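Local structure of Lactamase_B domain-containing protein (Pontibacter korlensis, 6XFR) at residues S39-T49 and L67-T77; Q6-S14 and W18-Y26. The protein probably hydrolyses beta-lactam antibiotics to substituted beta-amino acids as a zinc-dependent class B1 metallo-beta-lactamase. All coordinates share one frame; numbering follows the deposited sequence.

Contact 1 of 2, residues S39-T49 and L67-T77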
# COMPACT_ATOMS: atom_id res chain seq x y z
N SER B 39 16.55 1.61 4.85
CA SER B 39 17.84 0.95 4.88
C SER B 39 18.79 1.68 3.94
O SER B 39 18.40 2.05 2.83
CB SER B 39 17.72 -0.52 4.49
OG SER B 39 18.93 -1.21 4.79
N THR B 40 20.01 1.94 4.40
CA THR B 40 21.01 2.63 3.59
C THR B 40 22.28 1.80 3.64
O THR B 40 22.36 0.79 4.35
CB THR B 40 21.30 4.09 4.04
OG1 THR B 40 22.24 4.10 5.11
CG2 THR B 40 20.03 4.79 4.51
N LYS B 41 23.25 2.19 2.83
CA LYS B 41 24.50 1.46 2.83
C LYS B 41 25.24 1.64 4.13
O LYS B 41 26.17 0.88 4.39
CB LYS B 41 25.40 1.93 1.68
CG LYS B 41 24.86 1.55 0.30
CD LYS B 41 25.62 2.22 -0.84
CE LYS B 41 24.66 2.99 -1.75
NZ LYS B 41 23.44 2.17 -2.05
N GLU B 42 24.81 2.56 4.99
CA GLU B 42 25.59 2.94 6.17
C GLU B 42 24.77 2.92 7.45
O GLU B 42 25.17 3.56 8.42
CB GLU B 42 26.23 4.33 6.00
CG GLU B 42 27.48 4.33 5.15
CD GLU B 42 28.34 3.09 5.36
OE1 GLU B 42 28.76 2.83 6.51
OE2 GLU B 42 28.63 2.38 4.38
N GLY B 43 23.64 2.24 7.47
CA GLY B 43 22.79 2.19 8.63
C GLY B 43 21.34 2.46 8.26
O GLY B 43 21.02 2.83 7.13
N ALA B 44 20.48 2.29 9.26
CA ALA B 44 19.05 2.43 9.07
C ALA B 44 18.55 3.73 9.66
O ALA B 44 19.07 4.24 10.65
CB ALA B 44 18.28 1.24 9.67
N VAL B 45 17.54 4.29 9.01
CA VAL B 45 16.87 5.48 9.50
C VAL B 45 15.48 5.12 9.96
O VAL B 45 14.78 4.32 9.31
CB VAL B 45 16.82 6.60 8.46
CG1 VAL B 45 15.87 7.69 8.93
CG2 VAL B 45 18.21 7.12 8.27
N LEU B 46 15.09 5.69 11.08
CA LEU B 46 13.83 5.45 11.74
C LEU B 46 13.00 6.72 11.62
O LEU B 46 13.46 7.79 12.02
CB LEU B 46 14.07 5.10 13.21
CG LEU B 46 13.07 4.16 13.84
CD1 LEU B 46 12.78 3.07 12.83
CD2 LEU B 46 13.73 3.64 15.07
N ILE B 47 11.87 6.62 10.96
CA ILE B 47 10.91 7.72 10.92
C ILE B 47 9.74 7.30 11.79
O ILE B 47 8.95 6.42 11.40
CB ILE B 47 10.48 8.08 9.49
CG1 ILE B 47 11.71 8.33 8.62
CG2 ILE B 47 9.57 9.31 9.50
CD1 ILE B 47 12.58 9.40 9.13
N ASP B 48 9.64 7.93 12.97
CA ASP B 48 8.71 7.56 14.03
C ASP B 48 9.22 6.38 14.85
O ASP B 48 9.86 5.46 14.32
CB ASP B 48 7.33 7.22 13.49
CG ASP B 48 6.52 8.45 13.20
OD1 ASP B 48 5.38 8.30 12.70
OD2 ASP B 48 7.03 9.57 13.46
N THR B 49 8.94 6.42 16.15
CA THR B 49 9.15 5.29 17.03
C THR B 49 7.90 4.42 16.98
O THR B 49 6.88 4.80 16.41
CB THR B 49 9.42 5.79 18.45
OG1 THR B 49 8.28 6.57 18.88
CG2 THR B 49 10.68 6.65 18.50
N LEU B 67 17.52 -6.40 8.92
CA LEU B 67 18.45 -5.50 8.26
C LEU B 67 19.88 -5.69 8.74
O LEU B 67 20.80 -5.22 8.06
CB LEU B 67 18.06 -4.04 8.50
CG LEU B 67 16.94 -3.45 7.66
CD1 LEU B 67 15.75 -4.32 7.74
CD2 LEU B 67 16.61 -2.04 8.19
N LYS B 68 20.08 -6.33 9.89
CA LYS B 68 21.40 -6.58 10.47
C LYS B 68 22.32 -5.36 10.35
O LYS B 68 23.47 -5.46 9.92
CB LYS B 68 22.04 -7.82 9.84
CG LYS B 68 21.08 -9.01 9.68
CD LYS B 68 21.59 -9.99 8.69
CE LYS B 68 22.08 -11.24 9.41
NZ LYS B 68 23.22 -11.01 10.40
N GLN B 69 21.79 -4.18 10.71
CA GLN B 69 22.56 -2.94 10.76
C GLN B 69 22.04 -2.04 11.88
O GLN B 69 20.88 -2.17 12.29
CB GLN B 69 22.53 -2.19 9.41
CG GLN B 69 21.26 -1.41 9.11
CD GLN B 69 21.06 -1.08 7.63
OE1 GLN B 69 19.92 -0.93 7.17
NE2 GLN B 69 22.16 -0.96 6.88
N PRO B 70 22.88 -1.15 12.42
CA PRO B 70 22.40 -0.23 13.46
C PRO B 70 21.51 0.87 12.90
O PRO B 70 21.61 1.27 11.74
CB PRO B 70 23.69 0.34 14.06
CG PRO B 70 24.69 0.18 13.00
CD PRO B 70 24.34 -1.09 12.29
N VAL B 71 20.68 1.42 13.80
CA VAL B 71 19.83 2.57 13.50
C VAL B 71 20.69 3.81 13.74
O VAL B 71 21.17 4.03 14.86
CB VAL B 71 18.57 2.60 14.39
CG1 VAL B 71 17.69 3.82 14.07
CG2 VAL B 71 17.77 1.33 14.28
N LYS B 72 20.90 4.60 12.70
CA LYS B 72 21.77 5.76 12.85
C LYS B 72 21.04 6.91 13.52
O LYS B 72 21.66 7.68 14.26
CB LYS B 72 22.31 6.21 11.49
CG LYS B 72 23.25 5.20 10.81
CD LYS B 72 24.02 4.41 11.85
CE LYS B 72 25.49 4.44 11.52
NZ LYS B 72 26.29 4.34 12.77
N VAL B 73 19.73 7.02 13.30
CA VAL B 73 19.00 8.20 13.73
C VAL B 73 17.51 7.89 13.70
O VAL B 73 17.04 7.07 12.90
CB VAL B 73 19.35 9.41 12.83
CG1 VAL B 73 18.60 9.28 11.49
CG2 VAL B 73 18.99 10.72 13.51
N CYS B 74 16.76 8.59 14.52
CA CYS B 74 15.33 8.43 14.55
C CYS B 74 14.70 9.81 14.53
O CYS B 74 15.12 10.72 15.26
CB CYS B 74 14.93 7.66 15.81
SG CYS B 74 13.19 7.73 16.30
N VAL B 75 13.65 9.96 13.73
CA VAL B 75 13.13 11.30 13.48
C VAL B 75 11.63 11.24 13.77
O VAL B 75 10.87 10.83 12.88
CB VAL B 75 13.39 11.75 12.04
CG1 VAL B 75 12.74 13.14 11.77
CG2 VAL B 75 14.87 11.72 11.70
N PRO B 76 11.18 11.62 14.97
CA PRO B 76 9.74 11.71 15.21
C PRO B 76 9.16 12.87 14.42
O PRO B 76 9.86 13.84 14.14
CB PRO B 76 9.63 11.96 16.72
CG PRO B 76 10.90 11.42 17.27
CD PRO B 76 11.95 11.70 16.22
N THR B 77 7.91 12.71 14.01
CA THR B 77 7.24 13.72 13.20
C THR B 77 6.37 14.69 14.00
O THR B 77 5.88 15.67 13.43
CB THR B 77 6.39 13.04 12.12
OG1 THR B 77 5.33 12.29 12.73
CG2 THR B 77 7.27 12.14 11.26

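Contact 2 of 2, residues Q6-S14 and W18-Y26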
# COMPACT_ATOMS: atom_id res chain seq x y z
N GLN B 6 -1.57 -5.45 19.82
CA GLN B 6 -1.46 -6.84 19.39
C GLN B 6 -0.08 -7.13 18.80
O GLN B 6 0.15 -8.22 18.26
CB GLN B 6 -2.53 -7.18 18.36
CG GLN B 6 -2.05 -7.00 16.93
CD GLN B 6 -3.19 -6.83 15.95
OE1 GLN B 6 -4.33 -6.58 16.35
NE2 GLN B 6 -2.88 -6.95 14.65
N GLN B 7 0.81 -6.13 18.91
CA GLN B 7 2.23 -6.30 18.62
C GLN B 7 2.78 -5.21 17.71
O GLN B 7 2.46 -4.01 17.86
CB GLN B 7 2.51 -7.64 17.97
CG GLN B 7 2.98 -8.69 18.92
CD GLN B 7 3.89 -9.66 18.22
OE1 GLN B 7 3.84 -9.79 16.98
NE2 GLN B 7 4.74 -10.35 18.99
N LEU B 8 3.61 -5.63 16.77
CA LEU B 8 4.19 -4.75 15.78
C LEU B 8 4.35 -5.52 14.49
O LEU B 8 4.79 -6.66 14.50
CB LEU B 8 5.54 -4.18 16.23
CG LEU B 8 6.14 -3.27 15.14
CD1 LEU B 8 6.39 -1.85 15.65
CD2 LEU B 8 7.39 -3.89 14.56
N GLU B 9 4.04 -4.86 13.38
CA GLU B 9 4.13 -5.47 12.07
C GLU B 9 4.96 -4.61 11.14
O GLU B 9 4.92 -3.37 11.24
CB GLU B 9 2.75 -5.67 11.49
CG GLU B 9 2.40 -7.10 11.45
CD GLU B 9 3.26 -7.80 10.43
OE1 GLU B 9 2.88 -7.77 9.23
OE2 GLU B 9 4.33 -8.34 10.80
N VAL B 10 5.74 -5.24 10.27
CA VAL B 10 6.61 -4.54 9.34
C VAL B 10 6.32 -5.05 7.93
O VAL B 10 6.27 -6.27 7.69
CB VAL B 10 8.10 -4.71 9.68
CG1 VAL B 10 8.95 -3.91 8.73
CG2 VAL B 10 8.33 -4.29 11.09
N THR B 11 6.07 -4.11 7.00
CA THR B 11 5.88 -4.48 5.60
C THR B 11 6.77 -3.65 4.69
O THR B 11 6.95 -2.45 4.91
CB THR B 11 4.40 -4.35 5.19
OG1 THR B 11 3.84 -3.18 5.79
CG2 THR B 11 3.61 -5.57 5.63
N LYS B 12 7.27 -4.29 3.63
CA LYS B 12 8.18 -3.66 2.69
C LYS B 12 7.38 -3.03 1.55
O LYS B 12 6.48 -3.66 1.00
CB LYS B 12 9.16 -4.71 2.15
CG LYS B 12 10.59 -4.27 2.18
CD LYS B 12 11.53 -5.28 1.54
CE LYS B 12 12.80 -4.56 1.07
NZ LYS B 12 13.79 -5.53 0.49
N ILE B 13 7.70 -1.79 1.19
CA ILE B 13 7.02 -1.18 0.06
C ILE B 13 7.94 -0.82 -1.11
O ILE B 13 7.45 -0.66 -2.23
CB ILE B 13 6.20 0.06 0.49
CG1 ILE B 13 7.07 1.19 1.07
CG2 ILE B 13 5.08 -0.32 1.46
CD1 ILE B 13 6.21 2.43 1.32
N SER B 14 9.24 -0.65 -0.88
CA SER B 14 10.26 -0.33 -1.87
C SER B 14 11.47 -1.17 -1.52
O SER B 14 11.53 -1.76 -0.44
CB SER B 14 10.58 1.17 -1.85
OG SER B 14 11.22 1.59 -3.03
N TRP B 18 10.55 0.22 4.47
CA TRP B 18 9.55 -0.55 5.18
C TRP B 18 8.57 0.38 5.89
O TRP B 18 8.90 1.52 6.19
CB TRP B 18 10.18 -1.47 6.21
CG TRP B 18 10.95 -2.65 5.67
CD1 TRP B 18 10.53 -3.96 5.61
CD2 TRP B 18 12.30 -2.65 5.17
NE1 TRP B 18 11.53 -4.76 5.10
CE2 TRP B 18 12.63 -3.98 4.82
CE3 TRP B 18 13.27 -1.65 4.97
CZ2 TRP B 18 13.87 -4.34 4.27
CZ3 TRP B 18 14.51 -2.02 4.42
CH2 TRP B 18 14.79 -3.35 4.08
N ILE B 19 7.39 -0.14 6.18
CA ILE B 19 6.45 0.53 7.07
C ILE B 19 6.32 -0.34 8.30
O ILE B 19 6.02 -1.53 8.18
CB ILE B 19 5.08 0.76 6.42
CG1 ILE B 19 5.18 1.83 5.33
CG2 ILE B 19 4.07 1.19 7.47
CD1 ILE B 19 4.06 1.76 4.31
N HIS B 20 6.62 0.23 9.47
CA HIS B 20 6.34 -0.44 10.73
C HIS B 20 4.98 0.02 11.22
O HIS B 20 4.61 1.20 11.04
CB HIS B 20 7.44 -0.19 11.78
CG HIS B 20 7.66 1.25 12.16
ND1 HIS B 20 6.92 1.88 13.15
CD2 HIS B 20 8.59 2.16 11.75
CE1 HIS B 20 7.35 3.13 13.28
NE2 HIS B 20 8.36 3.32 12.45
N THR B 21 4.21 -0.92 11.79
CA THR B 21 2.86 -0.63 12.25
C THR B 21 2.73 -1.13 13.68
O THR B 21 2.96 -2.31 13.95
CB THR B 21 1.75 -1.24 11.36
OG1 THR B 21 1.82 -0.67 10.05
CG2 THR B 21 0.37 -0.91 11.93
N SER B 22 2.41 -0.21 14.57
CA SER B 22 2.13 -0.48 15.98
C SER B 22 0.62 -0.60 16.15
O SER B 22 -0.16 0.05 15.44
CB SER B 22 2.66 0.66 16.86
OG SER B 22 4.05 0.60 17.11
N TYR B 23 0.20 -1.40 17.11
CA TYR B 23 -1.23 -1.54 17.32
C TYR B 23 -1.57 -1.16 18.75
O TYR B 23 -0.74 -1.28 19.67
CB TYR B 23 -1.73 -2.97 16.99
CG TYR B 23 -1.51 -3.35 15.54
CD1 TYR B 23 -0.49 -4.22 15.17
CD2 TYR B 23 -2.28 -2.80 14.52
CE1 TYR B 23 -0.25 -4.55 13.85
CE2 TYR B 23 -2.06 -3.11 13.19
CZ TYR B 23 -1.04 -4.00 12.85
OH TYR B 23 -0.81 -4.34 11.53
N LYS B 24 -2.80 -0.69 18.91
CA LYS B 24 -3.42 -0.43 20.20
C LYS B 24 -4.91 -0.56 19.97
O LYS B 24 -5.44 0.01 19.02
CB LYS B 24 -3.10 0.97 20.71
CG LYS B 24 -1.71 1.13 21.18
CD LYS B 24 -1.67 2.04 22.37
CE LYS B 24 -0.24 2.18 22.79
NZ LYS B 24 0.59 1.12 22.14
N THR B 25 -5.60 -1.22 20.89
CA THR B 25 -7.05 -1.30 20.79
C THR B 25 -7.63 -0.16 21.62
O THR B 25 -7.26 0.02 22.79
CB THR B 25 -7.57 -2.67 21.23
OG1 THR B 25 -8.97 -2.77 20.94
CG2 THR B 25 -7.33 -2.93 22.72
N TYR B 26 -8.52 0.61 21.00
CA TYR B 26 -9.08 1.83 21.59
C TYR B 26 -10.59 1.68 21.61
O TYR B 26 -11.25 1.78 20.57
CB TYR B 26 -8.71 3.07 20.79
CG TYR B 26 -7.53 3.84 21.29
CD1 TYR B 26 -6.33 3.20 21.57
CD2 TYR B 26 -7.60 5.21 21.46
CE1 TYR B 26 -5.24 3.90 22.02
CE2 TYR B 26 -6.52 5.92 21.90
CZ TYR B 26 -5.34 5.27 22.19
OH TYR B 26 -4.26 5.98 22.64

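Contact 1 of 2, residues S39-T49 and L67-T77
The carboxamide of Gln-69 reaches across to the end of strand 30-40 and the turn that follows, and uses both of its ends: OE1 accepts from Ser-39 OG at 2.6 Å, and NE2 donates to Thr-40 O at 3.1 Å, 22° out of the amide plane. Gln-69 CG sits between its own backbone N and carbonyl carbon (chi1 78°), and the chain runs on extended to carry the amide past Gly-43 to this double grip. The turn that begins at Thr-40 and ends at Gly-43 is type I, with Thr-40 OG1 accepting from Glu-42 N in an ST turn. Beyond it, strands 43-47 and 71-75 pair in parallel as the two strands of a beta-alpha-beta unit with helix 53-67 between them, part of the metallo-beta-lactamase fold. Ala-44 N bonds to Pro-70 O at 2.9 Å, and Leu-46 bonds through N to Val-73 O and through O to Val-75 N. Leu-46 CB packs on Cys-74 CB (3.7 Å) and Val-71 CG1, while on the other face Ile-47 CD1 lies alongside Val-75 CB (3.8 Å). At the C-terminal ends Asp-48 OD2 takes weak bonds from Thr-77 N and OG1; OD1 forms a salt bridge with Lys-83. Thr-77 directly precedes the zinc ligand His-78.

Contact 2 of 2, residues Q6-S14 and W18-Y26
The indole of Trp-18 carries the side chain of Lys-12 along one face, with Lys-12 CG 3.3 Å from the centroid of the five-membered ring and 21° off its normal, a CH-pi contact. With chi2 -175°, the lysine chain runs straight on past CG along that face, and Lys-12 CE reaches the rim of the six-membered ring, 3.4 Å from Trp-18 CZ2. Val-10 CG1 approaches the same indole obliquely, 3.5 Å from Trp-18 CD1, and Trp-62 of helix 53-67 meets it edge-to-face. At the other end of the pairing the Gln-6 amide stacks on the Tyr-23 ring, the planes 29° apart and Gln-6 NE2 3.6 Å above the ring centre. Glu-9 CB stands at the edge of this ring, 3.8 Å from Tyr-23 OH. Between the two aromatic residues, strands 8-14 and 17-25 form an antiparallel beta hairpin, and Glu-9 with Thr-21 and Thr-11 with Ile-19 are its hydrogen-bonded pairs. Ile-19 N bonds to Thr-11 O at 2.7 Å. Near the hairpin turn Ile-13 and Ser-14 form a classic beta bulge, and Ile-13 CG2 packs on Ile-19 CD1 at 3.7 Å. Strand 8-14 is outermost in its sheet within the chain; Gln-166 of the second subunit donates to Val-10 O, and Asp-207 of that subunit bonds Ser-14 OG. Thr-21 OG1 hydrogen-bonds to His-34 ND1, and Ser-22 OG to Trp-51 N.

From the N terminus, contact 2 closes first, a tight hairpin with three residues between its segments. The chain then returns along strand 30-40, the middle strand of the five-stranded mixed sheet, and turns into strand 43-47. Contact 1 closes the longer loop, bringing the chain back after helix 53-67 to strand 71-75. The two follow in series, neither nested nor crossing, and join the outer pairs of strands on either side of strand 30-40. They also touch directly: His-20 NE2 makes weak hydrogen bonds to Ile-47 O and Asp-48 O, while Trp-18 CZ3 packs on Ser-39 CB at 3.5 Å.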